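Local coordinates for DnaD-like replication protein (Streptococcus mutans UA159, PDB 2ZC2) that probably takes part in the initiation of DNA replication, as a zinc-binding member of the DnaB/DnaD family, at residues Phe10-Leu18 and Lys52-Ala60. Sequence-based numbering, arbitrary orientation.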
# COMPACT_ATOMS: atom_id res chain seq x y z
N PHE A 10 5.77 3.78 -4.70
CA PHE A 10 5.81 4.47 -3.42
C PHE A 10 6.78 5.61 -3.39
O PHE A 10 6.45 6.69 -2.95
CB PHE A 10 6.13 3.46 -2.32
CG PHE A 10 4.88 2.83 -1.71
CD1 PHE A 10 4.24 1.80 -2.34
CD2 PHE A 10 4.34 3.32 -0.53
CE1 PHE A 10 3.09 1.24 -1.81
CE2 PHE A 10 3.22 2.79 0.03
CZ PHE A 10 2.58 1.72 -0.61
N GLU A 11 8.01 5.38 -3.87
CA GLU A 11 9.06 6.39 -3.77
C GLU A 11 8.78 7.52 -4.69
O GLU A 11 8.98 8.67 -4.32
CB GLU A 11 10.41 5.75 -4.06
CG GLU A 11 10.79 4.84 -2.92
CD GLU A 11 12.16 4.15 -3.08
OE1 GLU A 11 12.60 3.91 -4.24
OE2 GLU A 11 12.75 3.81 -2.03
N ARG A 12 8.20 7.23 -5.86
CA ARG A 12 7.89 8.35 -6.78
C ARG A 12 6.79 9.22 -6.19
O ARG A 12 6.88 10.44 -6.24
CB ARG A 12 7.43 7.80 -8.13
CG ARG A 12 6.95 8.87 -9.13
CD ARG A 12 6.18 8.21 -10.31
NE ARG A 12 4.91 7.68 -9.85
CZ ARG A 12 4.58 6.39 -9.91
NH1 ARG A 12 5.40 5.52 -10.48
NH2 ARG A 12 3.43 5.99 -9.43
N GLU A 13 5.72 8.61 -5.66
CA GLU A 13 4.62 9.43 -5.14
C GLU A 13 5.00 10.12 -3.87
O GLU A 13 4.54 11.26 -3.60
CB GLU A 13 3.34 8.61 -4.87
CG GLU A 13 2.68 7.93 -6.12
CD GLU A 13 2.41 8.93 -7.25
OE1 GLU A 13 2.28 10.17 -6.99
OE2 GLU A 13 2.26 8.45 -8.38
N LEU A 14 5.78 9.41 -3.04
CA LEU A 14 6.22 10.00 -1.75
C LEU A 14 7.34 11.02 -2.01
O LEU A 14 7.64 11.85 -1.17
CB LEU A 14 6.63 8.91 -0.71
CG LEU A 14 5.46 8.07 -0.09
CD1 LEU A 14 5.88 6.98 0.94
CD2 LEU A 14 4.46 8.96 0.60
N GLY A 15 7.94 10.98 -3.20
CA GLY A 15 9.10 11.83 -3.48
C GLY A 15 10.31 11.60 -2.55
O GLY A 15 10.99 12.53 -2.17
N ARG A 16 10.56 10.36 -2.16
CA ARG A 16 11.66 10.07 -1.26
C ARG A 16 11.83 8.58 -1.23
O ARG A 16 10.93 7.84 -1.63
CB ARG A 16 11.36 10.58 0.18
CG ARG A 16 10.18 9.85 0.87
CD ARG A 16 9.81 10.50 2.23
NE ARG A 16 8.72 9.81 2.94
CZ ARG A 16 8.81 8.56 3.40
NH1 ARG A 16 9.93 7.85 3.21
NH2 ARG A 16 7.81 8.01 4.06
N MSE A 17 12.98 8.14 -0.75
CA MSE A 17 13.25 6.72 -0.63
C MSE A 17 12.49 6.14 0.56
O MSE A 17 12.27 6.84 1.55
CB MSE A 17 14.74 6.48 -0.42
CG MSE A 17 15.56 6.59 -1.69
SE MSE A 17 17.46 6.39 -1.34
CE MSE A 17 17.44 4.92 -0.02
N LEU A 18 12.09 4.88 0.47
CA LEU A 18 11.55 4.25 1.65
C LEU A 18 12.66 3.97 2.65
O LEU A 18 13.76 3.58 2.27
CB LEU A 18 10.81 2.96 1.31
CG LEU A 18 9.64 3.17 0.32
CD1 LEU A 18 8.78 1.93 0.21
CD2 LEU A 18 8.82 4.43 0.70
N LYS A 52 -3.41 13.10 -0.47
CA LYS A 52 -2.87 12.74 0.81
C LYS A 52 -1.76 11.70 0.70
O LYS A 52 -1.89 10.59 1.26
CB LYS A 52 -4.00 12.20 1.71
CG LYS A 52 -5.25 13.08 1.73
CD LYS A 52 -5.66 13.50 3.12
CE LYS A 52 -4.64 14.42 3.71
NZ LYS A 52 -3.76 13.64 4.65
N THR A 53 -0.68 12.05 -0.01
CA THR A 53 0.34 11.07 -0.25
C THR A 53 1.31 11.11 0.97
O THR A 53 2.34 11.78 0.95
CB THR A 53 1.04 11.21 -1.64
OG1 THR A 53 0.07 11.44 -2.66
CG2 THR A 53 1.74 9.87 -2.02
N ASN A 54 0.95 10.39 2.01
CA ASN A 54 1.85 10.13 3.12
C ASN A 54 1.75 8.69 3.59
O ASN A 54 0.69 8.07 3.45
CB ASN A 54 1.62 11.13 4.28
CG ASN A 54 0.31 10.96 5.00
OD1 ASN A 54 -0.57 11.83 4.93
ND2 ASN A 54 0.22 9.92 5.85
N TRP A 55 2.87 8.15 4.09
CA TRP A 55 2.91 6.73 4.51
C TRP A 55 1.73 6.28 5.32
O TRP A 55 1.11 5.28 5.01
CB TRP A 55 4.20 6.42 5.31
CG TRP A 55 4.26 4.96 5.77
CD1 TRP A 55 3.92 4.46 7.00
CD2 TRP A 55 4.68 3.84 4.99
NE1 TRP A 55 4.14 3.11 7.04
CE2 TRP A 55 4.60 2.71 5.80
CE3 TRP A 55 5.13 3.69 3.66
CZ2 TRP A 55 4.93 1.41 5.32
CZ3 TRP A 55 5.48 2.41 3.19
CH2 TRP A 55 5.40 1.29 4.02
N ASN A 56 1.47 6.98 6.43
CA ASN A 56 0.41 6.60 7.40
C ASN A 56 -0.98 6.58 6.80
O ASN A 56 -1.79 5.68 7.08
CB ASN A 56 0.40 7.57 8.61
CG ASN A 56 1.71 7.48 9.44
OD1 ASN A 56 2.59 6.70 9.13
ND2 ASN A 56 1.80 8.27 10.49
N TYR A 57 -1.27 7.58 5.98
CA TYR A 57 -2.57 7.60 5.27
C TYR A 57 -2.78 6.39 4.37
O TYR A 57 -3.85 5.76 4.38
CB TYR A 57 -2.74 8.93 4.49
CG TYR A 57 -4.14 9.18 3.93
CD1 TYR A 57 -5.09 9.92 4.64
CD2 TYR A 57 -4.49 8.71 2.67
CE1 TYR A 57 -6.39 10.16 4.06
CE2 TYR A 57 -5.76 8.93 2.12
CZ TYR A 57 -6.70 9.63 2.81
OH TYR A 57 -7.93 9.87 2.20
N ILE A 58 -1.79 6.04 3.58
CA ILE A 58 -1.83 4.80 2.77
C ILE A 58 -2.06 3.56 3.63
O ILE A 58 -2.92 2.74 3.38
CB ILE A 58 -0.47 4.67 1.97
CG1 ILE A 58 -0.34 5.84 1.00
CG2 ILE A 58 -0.41 3.30 1.20
CD1 ILE A 58 1.10 6.16 0.52
N GLN A 59 -1.29 3.43 4.69
CA GLN A 59 -1.53 2.31 5.64
C GLN A 59 -2.91 2.30 6.26
O GLN A 59 -3.42 1.25 6.45
CB GLN A 59 -0.48 2.24 6.78
CG GLN A 59 0.91 2.11 6.23
CD GLN A 59 1.06 0.80 5.41
OE1 GLN A 59 1.59 0.81 4.32
NE2 GLN A 59 0.57 -0.32 5.96
N ALA A 60 -3.47 3.45 6.63
CA ALA A 60 -4.87 3.50 7.13
C ALA A 60 -5.90 2.98 6.08
O ALA A 60 -6.85 2.22 6.40
CB ALA A 60 -5.20 4.94 7.60
O HOH W 1 5.24 9.81 4.36
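Trp55 brings the six-membered end of its indole up to the Phe10 ring, with Trp55 CZ3 3.9 Å from Phe10 CE2. The two planes stand at 54°, an oblique aromatic pair with centroids 5.8 Å apart. Trp55 CG lies anti to the backbone N (chi1 179°), which places the indole beside Phe10. Ile58 adds its CG2 branch, 3.8 Å from Phe10 CZ. Leu14 reaches across with both methyls: CD1 meets the indole edge and CD2 rests 3.5 Å from Thr53 O. Beside it, Thr53 CG2 meets Glu13 CB at 3.5 Å. The contact joins the end of helix 5-14 and the loop after it to the linker and first turn of helix 55-67 in this all-helical DnaB/DnaD-family domain. A Schellman motif with Gly15 at C-prime ends the first helix, and Asn54 is the N-cap of the second. Helix 37-50 also packs on Phe10 and Ile58, while helix 20-32 covers Trp55 and Leu18. No direct hydrogen bond links the segments. Instead, a water accepts from Trp55 N at 2.9 Å and from Arg16 NH2 at 3.2 Å, in the guanidinium plane. Arg16 NH2 also forms a salt bridge with Glu22.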